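Local coordinates for protein deoxyribodipyrimidine photo-lyase (Oryza sativa Japonica Group, PDB 3UMV) that repairs UV-damaged DNA by using light and a bound FAD cofactor to split cyclobutane pyrimidine dimers back into separate pyrimidines, at residues 183-188 and 321-326; 172-177 and 330-335; 266-271 and 314-319. All blocks are in the same frame, centred on the assembly; numbering follows the deposited sequence. Where two conformers were deposited one is given.

In the fold
Followed from the N terminus, the chain leaves its six-stranded alpha/beta sheet after strand 162-166 and offers two pieces to helix 310-333: residues 172-177, used in interaction 2, and the start of helix 185-193, used in interaction 1. It then runs through helical segments to helix 268-271, which meets the same long helix in interaction 3. Because 314-319, 321-326 and 330-335 follow in reverse order of their partners, the three loops nest without crossing: interaction 3 lies innermost, interaction 1 encloses it, and interaction 2 closes the longest loop. Helix 310-333 thus ties the chain following the sheet to the FAD site, interactions 1 and 3 both touching the cofactor.

Interaction 1 (183-188 and 321-326); sequences YSAKTF and VVRREL. With FAD (flavin-adenine dinucleotide), chain I.
F188 presents one face of its ring to the backbone of helix 310-333: L326 CA stands 4.1 Å from the ring centroid and only 12° off the ring normal, a CH-pi contact. As the two side chains slide past each other in opposite directions, the CD1 methyl of L326 comes to 3.9 Å from F188 CB. The ring tip reaches E325, F188 CZ lying 3.8 Å from E325 O. One turn earlier, A185 CB packs against V322 CG1 at 4.0 Å, while the CD2 methyl of L326 covers the A185 backbone N. F188 is placed for this by a CG anti to the backbone N (chi1 -174°). The first turn of its helix is closed by F188 N bonding to O of the N-cap residue S184. An alanine at F188 would remove the ring and its CH-pi contact and would probably loosen the packing around L326 and E325. Polar linkage comes through a water that accepts from both A185 N and R323 NH1, the latter at 2.8 Å. On the cofactor side R323 and R324 line the FAD pocket, R324 CA lying 3.4 Å from FAD N3A, and R324 forms a salt bridge with E325, whose carboxylate also takes the backbone N-H groups of V171 and V172. The contact thus packs helix 185-193 on one side of the cofactor-binding helix 310-333, the FAD adenine on another, helix 295-305 touching V321 and R324.

Interaction 2 (172-177 and 330-335); sequences VPVWTA and FCYYQP
Y332 holds CG anti to its backbone N (chi1 179°), which sends its ring from helix 310-333 across to residues 174-177, whereas W175 takes the crowded position with CG between backbone N and carbonyl carbon (chi1 36°). V174 has CG2 anti to the backbone N, and this methyl makes the closest approach to Y332: it lies 3.8 Å from Y332 CB and stays close to CG and CD2 as the two side chains cross obliquely. The other methyl, CG1, sits over one face of the Y332 ring and also covers a face of the W175 indole, filling the angle between the two aromatics. Y332 OH comes to the indole edge, 4.0 Å from W175 CE3. Y333, with CG anti to the carbonyl carbon, turns a face of its ring to the edge of Y332, whose CD2 stands 3.5 Å above the centre of the Y333 ring. Y333 OH ends 4.0 Å from W175 CA and is hydrogen-bonded to S178 O, which secures the tip of the ring. W175 NE1 likewise has its partner elsewhere, in S24 O. P173 O accepts from both T176 N and A177 N, shaping the short turn that carries V174 and W175. F137 meets the Y332 ring and also touches V174. This aromatic cluster joins the C-terminal end of a long FAD-binding helix to the chain following strand 162-166 of the photolyase alpha/beta sheet.

Interaction 3 (266-271 and 314-319); sequences KSYETD and DAFLEE. With FAD (flavin-adenine dinucleotide), chain I.
The FAD diphosphate site of this class II photolyase receives Y268, an FAD-binding residue, from the start of the short helix 268-271, which packs it against helix 310-333. Y268 OH donates a short hydrogen bond of 2.5 Å to FAD O1A, which lies in the plane of the phenol ring at its edge, the usual bent direction for a phenol hydroxyl. The ring is carried inward by CG standing anti to the backbone N (chi1 -178°). Y268 CE2 comes to 3.5 Å from F316 CA, so the phenol runs close along the helix backbone. F316 then turns its ring edge to the Y268 face, making a T-shaped pair with centroids 5.7 Å apart and planes at 88°. The same phenylalanine continues to the cofactor, its CE2 being 3.8 Å from FAD C5B. E319 CG also approaches Y268 OH, to 3.7 Å, and E319 CB lies 3.6 Å from FAD C8A, which brings one glutamate against both the tyrosine tip and the adenine. At the outer margin, the extended side chain of E269 lays its CG against A315 CB at 3.8 Å. The negative phosphate would probably polarise the O-H bond of Y268 and favour the protonated phenol. Further along FAD, S282 and K390 supply additional hydrogen bonds. F316 also meets F260, L284 of a loop, and A302 of helix 295-305, so that helix 310-333 is packed between helix 268-271 and helix 295-305 beside the cofactor.

Interaction 1 (183-188 and 321-326)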
# COMPACT_ATOMS: atom_id res chain seq x y z
N TYR A 183 -9.73 -17.84 2.60
CA TYR A 183 -11.12 -17.38 2.57
C TYR A 183 -11.34 -16.06 3.35
O TYR A 183 -12.07 -15.17 2.89
CB TYR A 183 -12.08 -18.46 3.09
CG TYR A 183 -13.50 -17.99 3.03
CD1 TYR A 183 -14.11 -17.41 4.14
CD2 TYR A 183 -14.22 -18.07 1.85
CE1 TYR A 183 -15.41 -16.95 4.07
CE2 TYR A 183 -15.52 -17.61 1.77
CZ TYR A 183 -16.11 -17.04 2.87
OH TYR A 183 -17.40 -16.58 2.79
N SER A 184 -10.72 -15.94 4.51
CA SER A 184 -10.97 -14.81 5.39
C SER A 184 -9.84 -14.52 6.38
O SER A 184 -8.84 -15.26 6.44
CB SER A 184 -12.24 -15.06 6.19
OG SER A 184 -12.02 -16.15 7.09
N ALA A 185 -10.03 -13.47 7.17
CA ALA A 185 -9.07 -13.12 8.21
C ALA A 185 -8.94 -14.26 9.20
O ALA A 185 -7.85 -14.56 9.65
CB ALA A 185 -9.49 -11.85 8.92
N LYS A 186 -10.06 -14.89 9.54
CA LYS A 186 -9.99 -16.00 10.49
C LYS A 186 -9.05 -17.10 10.02
O LYS A 186 -8.16 -17.54 10.77
CB LYS A 186 -11.39 -16.56 10.76
CG LYS A 186 -11.41 -17.56 11.91
CD LYS A 186 -11.08 -18.97 11.46
CE LYS A 186 -11.00 -19.91 12.66
NZ LYS A 186 -11.19 -21.33 12.28
N THR A 187 -9.24 -17.57 8.79
CA THR A 187 -8.44 -18.68 8.30
C THR A 187 -6.99 -18.26 8.05
O THR A 187 -6.06 -19.03 8.26
CB THR A 187 -9.05 -19.33 7.03
OG1 THR A 187 -8.97 -18.42 5.93
CG2 THR A 187 -10.52 -19.69 7.27
N PHE A 188 -6.81 -17.01 7.64
CA PHE A 188 -5.47 -16.47 7.46
C PHE A 188 -4.76 -16.33 8.81
O PHE A 188 -3.59 -16.71 8.96
CB PHE A 188 -5.54 -15.13 6.73
CG PHE A 188 -4.20 -14.58 6.38
CD1 PHE A 188 -3.46 -15.16 5.36
CD2 PHE A 188 -3.67 -13.50 7.06
CE1 PHE A 188 -2.21 -14.66 5.02
CE2 PHE A 188 -2.43 -13.00 6.72
CZ PHE A 188 -1.70 -13.58 5.70
N VAL A 321 -1.58 -6.25 10.74
CA VAL A 321 -0.87 -7.44 10.28
C VAL A 321 -1.79 -8.41 9.56
O VAL A 321 -1.61 -8.69 8.38
CB VAL A 321 -0.13 -8.16 11.43
CG1 VAL A 321 0.49 -9.48 10.95
CG2 VAL A 321 0.93 -7.23 12.03
N VAL A 322 -2.79 -8.92 10.26
CA VAL A 322 -3.66 -9.90 9.65
C VAL A 322 -4.43 -9.39 8.43
O VAL A 322 -4.38 -9.99 7.36
CB VAL A 322 -4.61 -10.55 10.67
CG1 VAL A 322 -5.69 -11.31 9.95
CG2 VAL A 322 -3.81 -11.50 11.55
N ARG A 323 -5.15 -8.29 8.59
CA ARG A 323 -5.97 -7.79 7.49
C ARG A 323 -5.10 -7.31 6.32
O ARG A 323 -5.31 -7.72 5.17
CB ARG A 323 -6.92 -6.70 7.96
CG ARG A 323 -7.94 -7.17 8.98
CD ARG A 323 -9.33 -6.67 8.63
NE ARG A 323 -9.82 -7.28 7.39
CZ ARG A 323 -10.67 -8.30 7.35
NH1 ARG A 323 -11.07 -8.80 6.19
NH2 ARG A 323 -11.13 -8.81 8.49
N ARG A 324 -4.11 -6.48 6.62
CA ARG A 324 -3.28 -5.91 5.56
C ARG A 324 -2.59 -7.04 4.80
O ARG A 324 -2.60 -7.06 3.57
CB ARG A 324 -2.24 -4.94 6.12
CG ARG A 324 -1.31 -4.38 5.03
CD ARG A 324 -0.25 -3.48 5.64
NE ARG A 324 0.38 -4.18 6.75
CZ ARG A 324 1.35 -5.08 6.64
NH1 ARG A 324 1.88 -5.39 5.45
NH2 ARG A 324 1.81 -5.67 7.74
N GLU A 325 -2.01 -7.98 5.54
CA GLU A 325 -1.31 -9.07 4.89
C GLU A 325 -2.23 -10.05 4.16
O GLU A 325 -1.82 -10.69 3.18
CB GLU A 325 -0.30 -9.74 5.85
CG GLU A 325 0.81 -8.75 6.18
CD GLU A 325 1.92 -9.26 7.08
OE1 GLU A 325 2.16 -10.49 7.17
OE2 GLU A 325 2.58 -8.39 7.68
N LEU A 326 -3.48 -10.14 4.62
CA LEU A 326 -4.50 -10.91 3.92
C LEU A 326 -4.76 -10.31 2.54
O LEU A 326 -5.04 -11.04 1.59
CB LEU A 326 -5.79 -10.97 4.74
CG LEU A 326 -6.99 -11.60 4.00
CD1 LEU A 326 -6.78 -13.07 3.66
CD2 LEU A 326 -8.23 -11.41 4.84
PA FAD I . -6.00 2.17 11.06
O1A FAD I . -7.35 1.80 11.58
O2A FAD I . -5.15 2.95 12.03
O5B FAD I . -5.26 0.83 10.60
C5B FAD I . -3.86 0.67 10.69
C4B FAD I . -3.35 -0.12 9.49
O4B FAD I . -3.96 -1.40 9.39
C3B FAD I . -3.68 0.56 8.18
O3B FAD I . -2.74 1.56 7.86
C2B FAD I . -3.60 -0.59 7.22
O2B FAD I . -2.24 -0.91 6.97
C1B FAD I . -4.18 -1.72 8.04
N9A FAD I . -5.62 -1.87 7.77
C8A FAD I . -6.67 -1.32 8.46
N7A FAD I . -7.81 -1.73 7.88
C5A FAD I . -7.51 -2.53 6.82
C6A FAD I . -8.26 -3.23 5.87
N6A FAD I . -9.59 -3.29 5.93
N1A FAD I . -7.63 -3.97 4.90
C2A FAD I . -6.25 -4.03 4.87
N3A FAD I . -5.51 -3.34 5.80
C4A FAD I . -6.13 -2.62 6.76
N1 FAD I . -6.42 0.60 2.60
C2 FAD I . -5.30 1.08 1.99
O2 FAD I . -4.23 0.98 2.60
N3 FAD I . -5.37 1.62 0.72
C4 FAD I . -6.58 1.71 0.06
O4 FAD I . -6.64 2.21 -1.07
C4X FAD I . -7.72 1.21 0.69
N5 FAD I . -8.95 1.28 0.10
C5X FAD I . -10.07 0.76 0.73
C6 FAD I . -11.32 0.81 0.10
C7 FAD I . -12.45 0.29 0.74
C7M FAD I . -13.78 0.34 0.04
C8 FAD I . -12.31 -0.27 2.02
C8M FAD I . -13.49 -0.84 2.75
C9 FAD I . -11.07 -0.30 2.63
C9A FAD I . -9.96 0.21 1.99
N10 FAD I . -8.73 0.18 2.62
C10 FAD I . -7.63 0.67 1.96
C1' FAD I . -8.54 -0.41 4.01
C2' FAD I . -8.71 0.62 5.17
O2' FAD I . -9.88 1.44 5.07
C3' FAD I . -7.49 1.56 5.35
O3' FAD I . -6.32 0.79 5.40
C4' FAD I . -7.57 2.41 6.61
O4' FAD I . -8.74 3.21 6.59
C5' FAD I . -6.31 3.27 6.68
O5' FAD I . -6.34 4.30 7.64
P FAD I . -5.41 4.18 8.95
O1P FAD I . -3.98 3.89 8.56
O2P FAD I . -5.55 5.44 9.77
O3P FAD I . -6.19 2.95 9.64
O HOH W 1 -12.00 -11.30 6.89

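Interaction 2 (172-177 and 330-335)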
# COMPACT_ATOMS: atom_id res chain seq x y z
N VAL A 172 5.14 -11.67 7.80
CA VAL A 172 5.33 -13.05 7.39
C VAL A 172 5.38 -13.05 5.86
O VAL A 172 4.47 -12.54 5.21
CB VAL A 172 4.16 -13.95 7.87
CG1 VAL A 172 4.41 -15.41 7.48
CG2 VAL A 172 3.98 -13.85 9.40
N PRO A 173 6.46 -13.59 5.28
CA PRO A 173 6.59 -13.57 3.82
C PRO A 173 5.35 -14.10 3.13
O PRO A 173 4.78 -15.11 3.57
CB PRO A 173 7.78 -14.50 3.58
CG PRO A 173 8.60 -14.39 4.82
CD PRO A 173 7.64 -14.18 5.95
N VAL A 174 4.92 -13.41 2.07
CA VAL A 174 3.66 -13.74 1.39
C VAL A 174 3.58 -15.21 0.92
O VAL A 174 2.52 -15.84 1.01
CB VAL A 174 3.40 -12.79 0.21
CG1 VAL A 174 4.50 -12.95 -0.87
CG2 VAL A 174 2.01 -13.06 -0.38
N TRP A 175 4.69 -15.76 0.42
CA TRP A 175 4.68 -17.13 -0.11
C TRP A 175 4.78 -18.17 1.01
O TRP A 175 4.54 -19.36 0.80
CB TRP A 175 5.81 -17.32 -1.14
CG TRP A 175 7.03 -16.56 -0.78
CD1 TRP A 175 7.89 -16.83 0.25
CD2 TRP A 175 7.53 -15.38 -1.42
NE1 TRP A 175 8.90 -15.89 0.29
CE2 TRP A 175 8.69 -14.99 -0.72
CE3 TRP A 175 7.11 -14.62 -2.51
CZ2 TRP A 175 9.43 -13.87 -1.08
CZ3 TRP A 175 7.85 -13.52 -2.88
CH2 TRP A 175 9.00 -13.16 -2.17
N THR A 176 5.10 -17.70 2.22
CA THR A 176 5.23 -18.57 3.38
C THR A 176 3.96 -18.54 4.25
O THR A 176 3.57 -19.55 4.82
CB THR A 176 6.42 -18.14 4.23
OG1 THR A 176 7.62 -18.27 3.46
CG2 THR A 176 6.53 -19.00 5.48
N ALA A 177 3.31 -17.38 4.32
CA ALA A 177 2.16 -17.24 5.23
C ALA A 177 1.10 -18.28 4.93
O ALA A 177 0.56 -18.94 5.83
CB ALA A 177 1.56 -15.83 5.13
N PHE A 330 -4.33 -12.23 -1.04
CA PHE A 330 -5.34 -12.33 -2.07
C PHE A 330 -4.82 -11.89 -3.42
O PHE A 330 -4.98 -12.60 -4.42
CB PHE A 330 -6.58 -11.53 -1.69
CG PHE A 330 -7.64 -11.54 -2.74
CD1 PHE A 330 -8.45 -12.66 -2.93
CD2 PHE A 330 -7.82 -10.44 -3.56
CE1 PHE A 330 -9.43 -12.66 -3.92
CE2 PHE A 330 -8.82 -10.45 -4.55
CZ PHE A 330 -9.61 -11.55 -4.72
N CYS A 331 -4.21 -10.72 -3.49
CA CYS A 331 -3.73 -10.24 -4.77
C CYS A 331 -2.60 -11.12 -5.35
O CYS A 331 -2.51 -11.30 -6.56
CB CYS A 331 -3.29 -8.77 -4.69
SG CYS A 331 -4.62 -7.63 -4.26
N TYR A 332 -1.77 -11.70 -4.48
CA TYR A 332 -0.68 -12.55 -4.94
C TYR A 332 -1.19 -13.85 -5.59
O TYR A 332 -0.66 -14.28 -6.61
CB TYR A 332 0.26 -12.86 -3.76
CG TYR A 332 1.41 -13.77 -4.13
CD1 TYR A 332 2.50 -13.28 -4.87
CD2 TYR A 332 1.43 -15.10 -3.74
CE1 TYR A 332 3.55 -14.09 -5.20
CE2 TYR A 332 2.50 -15.92 -4.08
CZ TYR A 332 3.55 -15.40 -4.81
OH TYR A 332 4.62 -16.20 -5.16
N TYR A 333 -2.25 -14.44 -5.03
CA TYR A 333 -2.74 -15.74 -5.49
C TYR A 333 -3.92 -15.66 -6.45
O TYR A 333 -4.21 -16.63 -7.15
CB TYR A 333 -3.10 -16.67 -4.33
CG TYR A 333 -1.91 -17.23 -3.58
CD1 TYR A 333 -1.01 -18.08 -4.21
CD2 TYR A 333 -1.68 -16.90 -2.25
CE1 TYR A 333 0.09 -18.59 -3.53
CE2 TYR A 333 -0.58 -17.41 -1.56
CZ TYR A 333 0.30 -18.26 -2.22
OH TYR A 333 1.38 -18.77 -1.56
N GLN A 334 -4.62 -14.52 -6.45
CA GLN A 334 -5.77 -14.31 -7.33
C GLN A 334 -5.43 -13.25 -8.38
O GLN A 334 -5.50 -12.04 -8.11
CB GLN A 334 -7.00 -13.90 -6.49
CG GLN A 334 -8.28 -13.57 -7.31
CD GLN A 334 -8.61 -14.62 -8.37
OE1 GLN A 334 -8.17 -14.51 -9.52
NE2 GLN A 334 -9.40 -15.63 -7.99
N PRO A 335 -5.04 -13.70 -9.59
CA PRO A 335 -4.64 -12.78 -10.66
C PRO A 335 -5.73 -11.78 -11.03
O PRO A 335 -5.40 -10.68 -11.48
CB PRO A 335 -4.38 -13.71 -11.85
CG PRO A 335 -4.02 -14.99 -11.25
CD PRO A 335 -4.89 -15.10 -10.01

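Interaction 3 (266-271 and 314-319)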
# COMPACT_ATOMS: atom_id res chain seq x y z
N LYS A 266 -4.87 4.18 23.07
CA LYS A 266 -5.79 3.70 24.09
C LYS A 266 -7.23 3.54 23.62
O LYS A 266 -7.86 2.52 23.90
CB LYS A 266 -5.74 4.58 25.34
CG LYS A 266 -4.70 4.13 26.33
CD LYS A 266 -4.94 4.74 27.70
CE LYS A 266 -4.13 4.00 28.75
NZ LYS A 266 -2.79 3.66 28.21
N SER A 267 -7.75 4.54 22.93
CA SER A 267 -9.14 4.49 22.53
C SER A 267 -9.38 3.77 21.20
O SER A 267 -10.50 3.77 20.69
CB SER A 267 -9.72 5.90 22.48
N TYR A 268 -8.35 3.13 20.64
CA TYR A 268 -8.43 2.59 19.27
C TYR A 268 -9.56 1.58 19.06
O TYR A 268 -10.35 1.71 18.12
CB TYR A 268 -7.10 1.99 18.82
CG TYR A 268 -7.14 1.48 17.39
CD1 TYR A 268 -7.15 2.37 16.32
CD2 TYR A 268 -7.18 0.12 17.11
CE1 TYR A 268 -7.19 1.92 15.01
CE2 TYR A 268 -7.22 -0.34 15.80
CZ TYR A 268 -7.23 0.56 14.76
OH TYR A 268 -7.27 0.10 13.47
N GLU A 269 -9.64 0.55 19.89
CA GLU A 269 -10.63 -0.48 19.65
C GLU A 269 -12.06 0.09 19.67
O GLU A 269 -12.92 -0.37 18.92
CB GLU A 269 -10.51 -1.63 20.64
CG GLU A 269 -11.35 -2.84 20.24
CD GLU A 269 -11.36 -3.93 21.29
OE1 GLU A 269 -11.30 -5.12 20.90
OE2 GLU A 269 -11.43 -3.61 22.49
N THR A 270 -12.30 1.08 20.52
CA THR A 270 -13.66 1.59 20.69
C THR A 270 -13.98 2.82 19.84
O THR A 270 -15.14 3.21 19.74
CB THR A 270 -13.99 1.87 22.18
OG1 THR A 270 -13.01 2.75 22.73
CG2 THR A 270 -14.02 0.57 22.99
N ASP A 271 -12.97 3.42 19.22
CA ASP A 271 -13.18 4.63 18.44
C ASP A 271 -12.91 4.49 16.93
O ASP A 271 -13.38 5.32 16.15
CB ASP A 271 -12.36 5.79 19.01
CG ASP A 271 -12.92 6.30 20.34
OD1 ASP A 271 -12.18 6.98 21.08
OD2 ASP A 271 -14.10 6.02 20.64
N ASP A 314 -4.15 -5.20 20.65
CA ASP A 314 -4.57 -6.42 19.95
C ASP A 314 -5.39 -6.10 18.69
O ASP A 314 -5.19 -6.70 17.64
CB ASP A 314 -5.35 -7.34 20.89
CG ASP A 314 -4.46 -8.03 21.92
OD1 ASP A 314 -4.96 -8.89 22.68
OD2 ASP A 314 -3.25 -7.73 21.95
N ALA A 315 -6.31 -5.14 18.81
CA ALA A 315 -7.17 -4.77 17.70
C ALA A 315 -6.37 -4.08 16.59
O ALA A 315 -6.58 -4.35 15.41
CB ALA A 315 -8.29 -3.87 18.19
N PHE A 316 -5.45 -3.21 16.98
CA PHE A 316 -4.54 -2.56 16.03
C PHE A 316 -3.71 -3.59 15.25
O PHE A 316 -3.66 -3.55 14.02
CB PHE A 316 -3.63 -1.59 16.78
CG PHE A 316 -2.62 -0.90 15.91
CD1 PHE A 316 -1.26 -1.07 16.13
CD2 PHE A 316 -3.03 -0.07 14.87
CE1 PHE A 316 -0.32 -0.43 15.34
CE2 PHE A 316 -2.08 0.58 14.07
CZ PHE A 316 -0.73 0.39 14.31
N LEU A 317 -3.07 -4.51 15.97
CA LEU A 317 -2.29 -5.58 15.35
C LEU A 317 -3.12 -6.45 14.40
O LEU A 317 -2.60 -6.95 13.40
CB LEU A 317 -1.62 -6.43 16.44
CG LEU A 317 -0.39 -5.79 17.11
CD1 LEU A 317 -0.02 -6.53 18.41
CD2 LEU A 317 0.79 -5.74 16.14
N GLU A 318 -4.39 -6.67 14.71
CA GLU A 318 -5.27 -7.43 13.82
C GLU A 318 -5.43 -6.72 12.46
O GLU A 318 -5.36 -7.36 11.39
CB GLU A 318 -6.64 -7.67 14.50
CG GLU A 318 -7.74 -8.23 13.59
CD GLU A 318 -7.49 -9.67 13.12
OE1 GLU A 318 -8.12 -10.08 12.12
OE2 GLU A 318 -6.68 -10.38 13.76
N GLU A 319 -5.62 -5.41 12.49
CA GLU A 319 -5.80 -4.67 11.24
C GLU A 319 -4.45 -4.50 10.55
O GLU A 319 -4.31 -4.71 9.33
CB GLU A 319 -6.46 -3.31 11.50
CG GLU A 319 -7.72 -3.37 12.36
CD GLU A 319 -8.87 -4.11 11.70
OE1 GLU A 319 -9.21 -3.78 10.54
OE2 GLU A 319 -9.43 -5.03 12.33
PA FAD I . -6.00 2.17 11.06
O1A FAD I . -7.35 1.80 11.58
O2A FAD I . -5.15 2.95 12.03
O5B FAD I . -5.26 0.83 10.60
C5B FAD I . -3.86 0.67 10.69
C4B FAD I . -3.35 -0.12 9.49
O4B FAD I . -3.96 -1.40 9.39
C3B FAD I . -3.68 0.56 8.18
O3B FAD I . -2.74 1.56 7.86
C2B FAD I . -3.60 -0.59 7.22
O2B FAD I . -2.24 -0.91 6.97
C1B FAD I . -4.18 -1.72 8.04
N9A FAD I . -5.62 -1.87 7.77
C8A FAD I . -6.67 -1.32 8.46
N7A FAD I . -7.81 -1.73 7.88
C5A FAD I . -7.51 -2.53 6.82
C6A FAD I . -8.26 -3.23 5.87
N6A FAD I . -9.59 -3.29 5.93
N1A FAD I . -7.63 -3.97 4.90
C2A FAD I . -6.25 -4.03 4.87
N3A FAD I . -5.51 -3.34 5.80
C4A FAD I . -6.13 -2.62 6.76
N1 FAD I . -6.42 0.60 2.60
C2 FAD I . -5.30 1.08 1.99
O2 FAD I . -4.23 0.98 2.60
N3 FAD I . -5.37 1.62 0.72
C4 FAD I . -6.58 1.71 0.06
O4 FAD I . -6.64 2.21 -1.07
C4X FAD I . -7.72 1.21 0.69
N5 FAD I . -8.95 1.28 0.10
C5X FAD I . -10.07 0.76 0.73
C6 FAD I . -11.32 0.81 0.10
C7 FAD I . -12.45 0.29 0.74
C7M FAD I . -13.78 0.34 0.04
C8 FAD I . -12.31 -0.27 2.02
C8M FAD I . -13.49 -0.84 2.75
C9 FAD I . -11.07 -0.30 2.63
C9A FAD I . -9.96 0.21 1.99
N10 FAD I . -8.73 0.18 2.62
C10 FAD I . -7.63 0.67 1.96
C1' FAD I . -8.54 -0.41 4.01
C2' FAD I . -8.71 0.62 5.17
O2' FAD I . -9.88 1.44 5.07
C3' FAD I . -7.49 1.56 5.35
O3' FAD I . -6.32 0.79 5.40
C4' FAD I . -7.57 2.41 6.61
O4' FAD I . -8.74 3.21 6.59
C5' FAD I . -6.31 3.27 6.68
O5' FAD I . -6.34 4.30 7.64
P FAD I . -5.41 4.18 8.95
O1P FAD I . -3.98 3.89 8.56
O2P FAD I . -5.55 5.44 9.77
O3P FAD I . -6.19 2.95 9.64